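Oxalate--CoA ligase (Arabidopsis thaliana, PDB 5IE2) belongs to the ANL superfamily of AMP-binding enzymes, pairing a large N-terminal domain with a small C-terminal one and holding adenosine-5'-triphosphate in its pocket. Local coordinates at residues M345-E350 and G396-D401; H405-I410 and K420-E425; E412-G417 and E451-A456; I424-V429 and G439-V444. All coordinates share one frame; numbering follows the deposited sequence.

Interaction 1 (M345-E350 and G396-D401)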
# COMPACT_ATOMS: atom_id res chain seq x y z
N MET A 345 19.38 -2.05 5.93
CA MET A 345 19.27 -1.32 4.68
C MET A 345 20.64 -0.73 4.34
O MET A 345 21.36 -0.22 5.23
CB MET A 345 18.23 -0.22 4.81
CG MET A 345 18.01 0.50 3.52
SD MET A 345 16.75 1.79 3.79
CE MET A 345 15.38 0.80 4.53
N ALA A 346 21.03 -0.77 3.08
CA ALA A 346 22.34 -0.28 2.69
C ALA A 346 22.25 0.35 1.31
O ALA A 346 21.37 0.01 0.55
CB ALA A 346 23.30 -1.39 2.68
N ILE A 347 23.17 1.25 0.98
CA ILE A 347 23.17 1.91 -0.33
C ILE A 347 24.38 1.37 -1.08
O ILE A 347 25.51 1.52 -0.60
CB ILE A 347 23.29 3.45 -0.18
CG1 ILE A 347 22.15 4.03 0.67
CG2 ILE A 347 23.41 4.14 -1.53
CD1 ILE A 347 20.78 3.93 -0.06
N LEU A 348 24.18 0.71 -2.22
CA LEU A 348 25.30 0.03 -2.90
C LEU A 348 25.58 0.61 -4.28
O LEU A 348 24.61 0.91 -4.99
CB LEU A 348 24.95 -1.43 -3.06
CG LEU A 348 25.34 -2.46 -2.00
CD1 LEU A 348 25.25 -1.99 -0.57
CD2 LEU A 348 24.50 -3.68 -2.22
N ASN A 349 26.84 0.74 -4.71
CA ASN A 349 27.06 1.07 -6.12
C ASN A 349 26.96 -0.15 -7.03
O ASN A 349 26.65 -1.25 -6.57
CB ASN A 349 28.41 1.79 -6.33
CG ASN A 349 29.63 0.96 -5.96
OD1 ASN A 349 29.57 -0.26 -5.85
ND2 ASN A 349 30.76 1.64 -5.78
N GLU A 350 27.27 0.02 -8.31
CA GLU A 350 27.05 -1.06 -9.26
C GLU A 350 27.97 -2.25 -9.05
O GLU A 350 27.71 -3.31 -9.60
CB GLU A 350 27.18 -0.55 -10.69
CG GLU A 350 26.14 0.49 -11.09
CD GLU A 350 26.67 1.92 -10.98
OE1 GLU A 350 27.34 2.25 -9.96
OE2 GLU A 350 26.41 2.71 -11.93
N GLY A 396 18.80 6.00 -3.94
CA GLY A 396 18.69 6.90 -2.80
C GLY A 396 20.03 7.16 -2.12
O GLY A 396 21.10 6.70 -2.55
N TYR A 397 19.98 7.95 -1.05
CA TYR A 397 21.18 8.11 -0.22
C TYR A 397 20.74 8.35 1.22
O TYR A 397 19.61 8.78 1.46
CB TYR A 397 22.08 9.26 -0.72
CG TYR A 397 21.38 10.61 -0.69
CD1 TYR A 397 21.47 11.43 0.43
CD2 TYR A 397 20.62 11.04 -1.77
CE1 TYR A 397 20.83 12.67 0.48
CE2 TYR A 397 19.96 12.26 -1.74
CZ TYR A 397 20.07 13.08 -0.61
OH TYR A 397 19.43 14.31 -0.57
N PHE A 398 21.62 8.04 2.16
CA PHE A 398 21.45 8.36 3.57
C PHE A 398 22.14 9.67 3.86
O PHE A 398 23.29 9.86 3.44
CB PHE A 398 22.06 7.28 4.47
CG PHE A 398 21.19 6.04 4.57
CD1 PHE A 398 19.94 6.11 5.18
CD2 PHE A 398 21.63 4.83 4.07
CE1 PHE A 398 19.13 5.00 5.28
CE2 PHE A 398 20.79 3.70 4.15
CZ PHE A 398 19.54 3.80 4.75
N ASP A 399 21.47 10.53 4.63
CA ASP A 399 22.14 11.71 5.13
C ASP A 399 22.91 11.29 6.40
O ASP A 399 22.88 10.11 6.79
CB ASP A 399 21.15 12.88 5.36
CG ASP A 399 20.09 12.60 6.40
OD1 ASP A 399 20.33 11.81 7.35
OD2 ASP A 399 19.00 13.23 6.31
N THR A 400 23.57 12.23 7.07
CA THR A 400 24.43 11.86 8.21
C THR A 400 23.62 11.52 9.48
O THR A 400 24.19 10.98 10.41
CB THR A 400 25.45 12.98 8.52
OG1 THR A 400 24.74 14.20 8.63
CG2 THR A 400 26.44 13.12 7.37
N ASP A 401 22.32 11.80 9.49
CA ASP A 401 21.42 11.32 10.58
C ASP A 401 20.87 9.93 10.30
O ASP A 401 20.12 9.39 11.12
CB ASP A 401 20.23 12.28 10.80
CG ASP A 401 20.66 13.66 11.26
OD1 ASP A 401 21.61 13.77 12.10
OD2 ASP A 401 20.11 14.66 10.75

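Interaction 2 (H405-I410 and K420-E425). With ATP (adenosine-5'-triphosphate), chain C.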
# COMPACT_ATOMS: atom_id res chain seq x y z
N HIS A 405 16.86 9.43 1.67
CA HIS A 405 16.30 10.33 0.68
C HIS A 405 16.27 9.62 -0.65
O HIS A 405 17.32 9.25 -1.15
CB HIS A 405 17.15 11.60 0.53
CG HIS A 405 17.29 12.38 1.80
ND1 HIS A 405 16.61 13.56 2.03
CD2 HIS A 405 18.02 12.14 2.92
CE1 HIS A 405 16.91 14.00 3.24
NE2 HIS A 405 17.78 13.17 3.79
N LEU A 406 15.08 9.44 -1.22
CA LEU A 406 14.97 8.75 -2.52
C LEU A 406 15.15 9.68 -3.71
O LEU A 406 14.66 10.82 -3.73
CB LEU A 406 13.61 8.06 -2.61
CG LEU A 406 13.47 6.91 -1.62
CD1 LEU A 406 11.97 6.54 -1.59
CD2 LEU A 406 14.33 5.71 -1.94
N VAL A 407 15.86 9.21 -4.72
CA VAL A 407 16.11 9.98 -5.92
C VAL A 407 15.16 9.48 -7.00
O VAL A 407 14.63 10.27 -7.80
CB VAL A 407 17.61 9.85 -6.37
CG1 VAL A 407 17.88 10.59 -7.65
CG2 VAL A 407 18.50 10.36 -5.28
N GLY A 408 14.93 8.17 -7.02
CA GLY A 408 13.91 7.66 -7.92
C GLY A 408 14.21 6.23 -8.34
O GLY A 408 15.25 5.69 -7.98
N ARG A 409 13.29 5.61 -9.06
CA ARG A 409 13.55 4.31 -9.63
C ARG A 409 14.63 4.40 -10.66
O ARG A 409 14.65 5.34 -11.48
CB ARG A 409 12.29 3.74 -10.26
CG ARG A 409 11.16 3.62 -9.28
CD ARG A 409 9.86 3.63 -10.04
NE ARG A 409 8.66 3.76 -9.21
CZ ARG A 409 7.95 2.71 -8.80
NH1 ARG A 409 8.37 1.48 -9.11
NH2 ARG A 409 6.84 2.91 -8.08
N ILE A 410 15.56 3.44 -10.62
CA ILE A 410 16.61 3.36 -11.63
C ILE A 410 16.06 3.57 -13.04
O ILE A 410 16.61 4.33 -13.84
CB ILE A 410 17.29 2.01 -11.58
CG1 ILE A 410 18.07 1.86 -10.29
CG2 ILE A 410 18.17 1.78 -12.83
CD1 ILE A 410 18.63 0.46 -10.07
N LYS A 420 21.92 13.06 -14.74
CA LYS A 420 20.68 12.39 -14.38
C LYS A 420 19.74 13.35 -13.64
O LYS A 420 20.14 14.05 -12.72
CB LYS A 420 20.94 11.13 -13.55
CG LYS A 420 21.84 10.13 -14.27
CD LYS A 420 21.66 8.74 -13.67
CE LYS A 420 22.33 7.69 -14.54
NZ LYS A 420 23.74 8.10 -14.84
N ILE A 421 18.50 13.41 -14.12
CA ILE A 421 17.47 14.23 -13.50
C ILE A 421 16.51 13.34 -12.74
O ILE A 421 16.08 12.27 -13.21
CB ILE A 421 16.70 15.07 -14.53
CG1 ILE A 421 17.68 15.88 -15.38
CG2 ILE A 421 15.62 15.95 -13.84
CD1 ILE A 421 17.02 16.44 -16.68
N SER A 422 16.20 13.77 -11.52
CA SER A 422 15.20 13.10 -10.69
C SER A 422 13.80 13.62 -10.93
O SER A 422 13.51 14.77 -10.59
CB SER A 422 15.52 13.30 -9.21
OG SER A 422 14.39 12.96 -8.43
N PRO A 423 12.91 12.78 -11.46
CA PRO A 423 11.52 13.21 -11.67
C PRO A 423 10.80 13.55 -10.35
O PRO A 423 9.94 14.42 -10.34
CB PRO A 423 10.86 11.99 -12.34
CG PRO A 423 11.97 11.22 -12.93
CD PRO A 423 13.19 11.46 -12.06
N ILE A 424 11.16 12.86 -9.28
CA ILE A 424 10.65 13.18 -7.92
C ILE A 424 10.88 14.66 -7.57
O ILE A 424 9.96 15.40 -7.12
CB ILE A 424 11.37 12.29 -6.85
CG1 ILE A 424 10.84 10.86 -6.96
CG2 ILE A 424 11.17 12.83 -5.40
CD1 ILE A 424 11.45 9.93 -5.90
N GLU A 425 12.12 15.09 -7.78
CA GLU A 425 12.53 16.46 -7.43
C GLU A 425 11.70 17.49 -8.24
O GLU A 425 11.18 18.54 -7.72
CB GLU A 425 14.03 16.68 -7.70
CG GLU A 425 14.50 18.08 -7.31
CD GLU A 425 15.98 18.39 -7.64
OE1 GLU A 425 16.66 17.60 -8.34
OE2 GLU A 425 16.45 19.47 -7.20
PG ATP C . 6.52 -2.76 -10.19
O1G ATP C . 7.45 -1.89 -11.05
O2G ATP C . 5.69 -3.70 -10.99
O3G ATP C . 7.30 -3.48 -9.09
PB ATP C . 5.80 -0.85 -8.15
O1B ATP C . 5.00 0.43 -8.19
O2B ATP C . 7.27 -0.84 -7.99
O3B ATP C . 5.44 -1.79 -9.45
PA ATP C . 4.87 -1.39 -5.40
O1A ATP C . 5.52 -2.51 -4.60
O2A ATP C . 3.42 -1.14 -5.27
O3A ATP C . 5.12 -1.74 -6.95
O5' ATP C . 5.72 -0.05 -5.18
C5' ATP C . 6.96 0.01 -4.44
C4' ATP C . 7.76 1.19 -5.04
O4' ATP C . 7.09 2.42 -4.70
C3' ATP C . 9.09 1.37 -4.38
O3' ATP C . 10.04 0.47 -4.97
C2' ATP C . 9.42 2.82 -4.67
O2' ATP C . 9.80 2.95 -6.05
C1' ATP C . 8.06 3.44 -4.57
N9 ATP C . 7.83 4.10 -3.25
C8 ATP C . 7.24 3.59 -2.16
N7 ATP C . 7.22 4.55 -1.18
C5 ATP C . 7.78 5.68 -1.71
C6 ATP C . 8.05 7.05 -1.23
N6 ATP C . 7.64 7.43 0.03
N1 ATP C . 8.64 7.90 -2.10
C2 ATP C . 8.99 7.53 -3.35
N3 ATP C . 8.79 6.29 -3.86
C4 ATP C . 8.18 5.36 -3.07
O HOH W 1 14.72 13.56 -5.21

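Interaction 3 (E412-G417 and E451-A456)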
# COMPACT_ATOMS: atom_id res chain seq x y z
N GLU A 412 13.48 5.13 -14.06
CA GLU A 412 12.77 6.39 -14.28
C GLU A 412 13.65 7.62 -14.28
O GLU A 412 13.19 8.68 -14.71
CB GLU A 412 11.67 6.57 -13.22
CG GLU A 412 10.45 5.76 -13.57
CD GLU A 412 9.31 5.91 -12.59
OE1 GLU A 412 9.41 6.71 -11.61
OE2 GLU A 412 8.29 5.22 -12.81
N LEU A 413 14.91 7.49 -13.82
CA LEU A 413 15.82 8.63 -13.81
C LEU A 413 16.07 9.08 -15.25
O LEU A 413 16.17 8.24 -16.17
CB LEU A 413 17.14 8.31 -13.15
CG LEU A 413 17.07 7.84 -11.69
CD1 LEU A 413 18.47 7.64 -11.11
CD2 LEU A 413 16.32 8.85 -10.85
N ILE A 414 16.20 10.38 -15.45
CA ILE A 414 16.30 10.90 -16.81
C ILE A 414 17.73 11.22 -17.17
O ILE A 414 18.36 12.07 -16.57
CB ILE A 414 15.38 12.12 -16.95
CG1 ILE A 414 13.96 11.71 -16.63
CG2 ILE A 414 15.49 12.72 -18.33
CD1 ILE A 414 13.00 12.86 -16.50
N ASN A 415 18.27 10.51 -18.15
CA ASN A 415 19.68 10.70 -18.45
C ASN A 415 19.89 11.69 -19.61
O ASN A 415 19.96 11.31 -20.78
CB ASN A 415 20.34 9.36 -18.74
CG ASN A 415 21.86 9.45 -18.69
OD1 ASN A 415 22.43 10.55 -18.72
ND2 ASN A 415 22.52 8.30 -18.62
N ARG A 416 20.02 12.97 -19.25
CA ARG A 416 20.12 14.06 -20.21
C ARG A 416 21.57 14.45 -20.45
O ARG A 416 22.18 15.16 -19.64
CB ARG A 416 19.31 15.26 -19.74
CG ARG A 416 19.34 16.43 -20.73
CD ARG A 416 18.48 17.61 -20.24
NE ARG A 416 18.38 18.74 -21.19
CZ ARG A 416 19.34 19.65 -21.37
NH1 ARG A 416 20.50 19.52 -20.73
NH2 ARG A 416 19.17 20.66 -22.21
N GLY A 417 22.16 13.95 -21.54
CA GLY A 417 23.52 14.28 -21.87
C GLY A 417 24.53 14.00 -20.78
O GLY A 417 25.46 14.78 -20.56
N GLU A 451 18.03 11.43 -23.60
CA GLU A 451 16.74 11.59 -22.94
C GLU A 451 16.54 13.06 -22.56
O GLU A 451 17.51 13.78 -22.35
CB GLU A 451 16.65 10.66 -21.73
CG GLU A 451 16.71 9.19 -22.11
CD GLU A 451 16.90 8.26 -20.92
OE1 GLU A 451 17.19 7.06 -21.16
OE2 GLU A 451 16.74 8.70 -19.76
N GLU A 452 15.29 13.48 -22.51
CA GLU A 452 14.95 14.83 -22.11
C GLU A 452 13.84 14.72 -21.07
O GLU A 452 13.15 13.72 -20.99
CB GLU A 452 14.53 15.65 -23.34
CG GLU A 452 14.24 17.14 -23.13
CD GLU A 452 15.36 17.87 -22.39
OE1 GLU A 452 15.27 17.95 -21.14
OE2 GLU A 452 16.32 18.34 -23.03
N ILE A 453 13.67 15.75 -20.27
CA ILE A 453 12.56 15.78 -19.34
C ILE A 453 11.39 16.60 -19.91
O ILE A 453 11.60 17.69 -20.45
CB ILE A 453 12.99 16.36 -17.97
CG1 ILE A 453 11.78 16.52 -17.06
CG2 ILE A 453 13.77 17.70 -18.17
CD1 ILE A 453 12.17 16.74 -15.61
N ASN A 454 10.19 16.02 -19.77
CA ASN A 454 8.92 16.68 -20.02
C ASN A 454 8.04 16.57 -18.78
O ASN A 454 8.39 15.87 -17.83
CB ASN A 454 8.20 16.05 -21.21
CG ASN A 454 8.77 16.46 -22.55
OD1 ASN A 454 9.83 17.06 -22.67
ND2 ASN A 454 8.04 16.12 -23.59
N CYS A 455 6.90 17.24 -18.76
CA CYS A 455 5.98 17.05 -17.67
C CYS A 455 4.52 17.28 -18.13
O CYS A 455 4.31 17.80 -19.22
CB CYS A 455 6.32 17.99 -16.52
SG CYS A 455 5.91 19.74 -16.81
N ALA A 456 3.56 16.89 -17.31
CA ALA A 456 2.14 17.20 -17.52
C ALA A 456 1.56 17.77 -16.24
O ALA A 456 1.90 17.30 -15.12
CB ALA A 456 1.37 15.94 -17.95

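Interaction 4 (I424-V429 and G439-V444)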
# COMPACT_ATOMS: atom_id res chain seq x y z
N ILE A 424 11.16 12.86 -9.28
CA ILE A 424 10.65 13.18 -7.92
C ILE A 424 10.88 14.66 -7.57
O ILE A 424 9.96 15.40 -7.12
CB ILE A 424 11.37 12.29 -6.85
CG1 ILE A 424 10.84 10.86 -6.96
CG2 ILE A 424 11.17 12.83 -5.40
CD1 ILE A 424 11.45 9.93 -5.90
N GLU A 425 12.12 15.09 -7.78
CA GLU A 425 12.53 16.46 -7.43
C GLU A 425 11.70 17.49 -8.24
O GLU A 425 11.18 18.54 -7.72
CB GLU A 425 14.03 16.68 -7.70
CG GLU A 425 14.50 18.08 -7.31
CD GLU A 425 15.98 18.39 -7.64
OE1 GLU A 425 16.66 17.60 -8.34
OE2 GLU A 425 16.45 19.47 -7.20
N VAL A 426 11.61 17.21 -9.54
CA VAL A 426 10.90 18.16 -10.42
C VAL A 426 9.39 18.18 -10.09
O VAL A 426 8.80 19.27 -10.02
CB VAL A 426 11.14 17.84 -11.91
CG1 VAL A 426 10.34 18.77 -12.82
CG2 VAL A 426 12.60 17.95 -12.25
N ASP A 427 8.78 17.00 -9.83
CA ASP A 427 7.36 16.94 -9.42
C ASP A 427 7.08 17.84 -8.22
O ASP A 427 6.02 18.52 -8.12
CB ASP A 427 6.91 15.53 -8.97
CG ASP A 427 6.81 14.51 -10.09
OD1 ASP A 427 6.95 14.88 -11.26
OD2 ASP A 427 6.55 13.31 -9.78
N ALA A 428 8.00 17.73 -7.26
CA ALA A 428 7.84 18.50 -6.03
C ALA A 428 7.82 20.00 -6.38
O ALA A 428 7.07 20.78 -5.79
CB ALA A 428 8.96 18.19 -5.03
N VAL A 429 8.65 20.40 -7.32
CA VAL A 429 8.60 21.84 -7.70
C VAL A 429 7.28 22.18 -8.41
O VAL A 429 6.68 23.23 -8.14
CB VAL A 429 9.82 22.23 -8.59
CG1 VAL A 429 9.58 23.57 -9.35
CG2 VAL A 429 11.15 22.29 -7.74
N GLY A 439 0.67 17.34 -10.83
CA GLY A 439 1.75 17.42 -11.82
C GLY A 439 2.63 16.18 -11.85
O GLY A 439 2.82 15.54 -10.80
N VAL A 440 3.19 15.83 -13.02
CA VAL A 440 4.03 14.64 -13.10
C VAL A 440 5.11 14.87 -14.15
O VAL A 440 4.83 15.33 -15.27
CB VAL A 440 3.22 13.33 -13.47
CG1 VAL A 440 2.48 13.53 -14.78
CG2 VAL A 440 4.15 12.10 -13.56
N ALA A 441 6.36 14.60 -13.79
CA ALA A 441 7.47 14.72 -14.74
C ALA A 441 7.85 13.36 -15.27
O ALA A 441 7.65 12.37 -14.58
CB ALA A 441 8.71 15.40 -14.08
N PHE A 442 8.47 13.32 -16.46
CA PHE A 442 8.78 12.04 -17.10
C PHE A 442 9.82 12.20 -18.20
O PHE A 442 9.97 13.29 -18.78
CB PHE A 442 7.50 11.38 -17.65
CG PHE A 442 6.72 12.24 -18.63
CD1 PHE A 442 7.01 12.19 -19.98
CD2 PHE A 442 5.67 13.04 -18.21
CE1 PHE A 442 6.30 12.97 -20.90
CE2 PHE A 442 4.95 13.81 -19.12
CZ PHE A 442 5.28 13.78 -20.47
N GLY A 443 10.56 11.13 -18.47
CA GLY A 443 11.62 11.16 -19.46
C GLY A 443 11.05 10.87 -20.85
O GLY A 443 10.05 10.18 -20.99
N VAL A 444 11.69 11.41 -21.87
CA VAL A 444 11.27 11.17 -23.25
C VAL A 444 12.53 11.02 -24.10
O VAL A 444 13.60 11.50 -23.72
CB VAL A 444 10.37 12.31 -23.81
CG1 VAL A 444 9.19 12.54 -22.90
CG2 VAL A 444 11.15 13.61 -24.00
O HOH W 2 3.59 12.76 -9.76

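Interaction 1 (M345-E350 and G396-D401)
A Met-aromatic contact inside a curled antiparallel sheet joins these two strands, which are not hydrogen-bonded neighbours. Strands 344-348 and 394-398 each pair with strand 361-366: Ala346 and Leu348 bond to Cys364 and Glu362, and Gly396 bonds to Gly361. In the curled sheet strands 344-348 and 394-398 approach each other, their axes 7.4 Å apart at closest and crossing at -118°. Such a strongly bent sheet fits the distorted beta-barrel part of the N-terminal domain in ANL enzymes. The contact between the two segments is mainly apolar side-chain packing, and Phe398 and Ile347 carry most of it. With CG anti to the carbonyl carbon (chi1 -77°), the Phe398 ring reaches back toward strand 344-348 and is met obliquely by two residues. Met345 runs out straight to its sulfur, CG anti to the backbone N, and then bends at chi3; SD lies 3.6 Å from CZ of Phe398 and 4.9 Å from the ring centroid, so the sulfur approaches obliquely, nearest to CZ. Farther back along the ring, CG1 of Ile347 approaches CD2 of Phe398 at 3.5 Å. The methyls CG2 and CD1 of Ile347 pack on the backbone of Gly396. Leu404, on strand 404-409, packs against Met345, Ile347 and Phe398 alike, and Val363 of strand 361-366 touches Met345 and Ile347. The methyl CD1 of Ile347 stops 3.7 Å from the carbonyl O of Gly396.

Interaction 2 (H405-I410 and K420-E425)
A classic beta bulge at Val407 and Gly408 lies where a carbonyl of strand 404-409 meets a helix N-cap. Val407 and Gly408 both face Ile395, and the backbone at Gly408 (phi 152°) is one that glycine alone readily adopts, since a CB would jam against the preceding carbonyl. The O of Val407 receives a hydrogen bond from OG of Ser422 at 2.8 Å, in the carbonyl plane and on a lone pair. OG stands anti to its own backbone N (chi1 165°) and also accepts from Glu425 N at 3.2 Å, the capping bond of helix 423-430. Water 1 donates to both OG of Ser422 and O of Leu406, so the hydroxyl is gripped from three directions. Beside these bonds, CD1 of Ile424 lies 3.7 Å from O of Val407, and CG1 of Val407 rests against CB of Ser422. The other flank of the strand lines the nucleotide pocket. Leu406 places CD1 3.6 Å from C2 of the ATP adenine. Arg409, extended from CG to NE, forks onto the beta phosphate, NH1 bonding O2B at 2.8 Å and NH2 bonding O1B at 3.1 Å, while the ribose O2' sits 3.3 Å above the centre of the guanidinium. In ANL enzymes the hinge between the domains falls just after this strand, so the contact probably joins the N-terminal domain to the C-terminal one. Its chemistry implies a junction of one direct hydrogen bond, a water bridge and modest packing, whereas two hydrogen bonds from Arg409, probably strengthened by charge, tie the strand to ATP.

Interaction 3 (E412-G417 and E451-A456)
Charge comes first. Arg416, its chain extended with CG anti to the backbone N, and Glu452, bent at chi2, lie side by side and point the same way. NE of Arg416 gives a 2.8 Å salt-bridge hydrogen bond to OE2 of Glu452, on the syn lone pair and near the guanidinium plane, although the two flat groups are turned 54° apart. The other oxygen, OE1, takes the backbone N-H of Ile453 at 2.9 Å, so both oxygens of the buried carboxylate are held, which restrains its rotation. The guanidinium also makes a cation-pi contact with Tyr449. Hydrogen bonds to the backbone form a second group. Glu451, extended beyond CG, reaches along strand 414-416 until OE2 receives the N-H of Asn415 at 2.9 Å and a nearly straight 176°, the donor coming from above the carboxylate plane. In return, Glu451 N makes a long, weak bond to Asn415 O. These contacts tie together the two beta elements of the C-terminal domain of an ANL enzyme: strand 414-416, half of a two-stranded antiparallel hairpin with 419-421, crosses strand 450-459, the middle strand of a three-stranded sheet, at -120° with axes 5.2 Å apart. A CA-H...O contact marks the crossing point, CA of Arg416 lying 3.4 Å from O of Glu451, a buried carbonyl oxygen for which the model offers no hydrogen-bond donor. Van der Waals packing makes up the rest. Ile414 meets Ile453 at about a right angle, its CD1 reaching 3.8 Å from CB of Ile453, while CG2 of Ile414 lies 3.7 Å from O of Glu452. Ile421 of the hairpin packs on both isoleucines.

Interaction 4 (I424-V429 and G439-V444)
With CG anti to its carbonyl carbon (chi1 -71°) and chi2 close to zero (-7°), Asp427 swings its carboxylate off the helix flank and alongside strand 436-446. There OD1 accepts the backbone N-H of Ala441 at 2.6 Å, a short bond taken on the syn lone pair with a bent N-H...O angle of 143°. The same oxygen lies 3.4 Å from CB of Ala441, so the carboxylate touches both the amide and the methyl of one residue. The second oxygen, OD2, has a stronger partner outside the two segments: it forms a salt bridge with NH2 of Arg503, whose NE bonds to O of Ala441. One arginine thus ties the helix aspartate and the strand backbone together, and its charge would favour an ionised Asp427. Water 2 adds a further link, donating to OD2 of Asp427 at 3.0 Å and to O of Gly439 at 3.1 Å. This is helix-on-sheet packing within the C-terminal domain of an ANL enzyme: helix 423-430 lies along one face of the three-stranded sheet, running roughly opposite to strand 436-446 with the axes 7.1 Å apart. The other face belongs to helix 503-510, which is touched by Val440 and Phe442, residues that point away from helix 423-430. On the near face Val426 sets CG1 anti to its backbone N and beside the sheet, 3.9 Å from CB of Ala441. That CB faces the helix, and Ile453 of the adjoining strand packs against both Val426 and Ala441. Of the CA atoms, those of Asp427 and Val440 come nearest, at 5.5 Å.

In the fold
Taken together, the four contacts lead from the N-terminal sheet through the nucleotide pocket into the C-terminal domain. Interactions 1 and 2 lie on the neighbouring strands 394-398 and 404-409, and OD2 of Asp399 lies 2.8 Å from NE2 of His405, probably a hydrogen bond. Interaction 2, whose segments alternate along the chain with those of interaction 3, passes to it through the hairpin, where N of Ile421 is 2.8 Å from O of Ile414, and to interaction 4 through helix 423-430, which both use. Interactions 3 and 4, with centres 9 Å apart, meet on adjacent antiparallel strands. Interaction 2 touches ATP directly; the side chains of Leu413 and Asp427 remain about 10 and 9 Å from it.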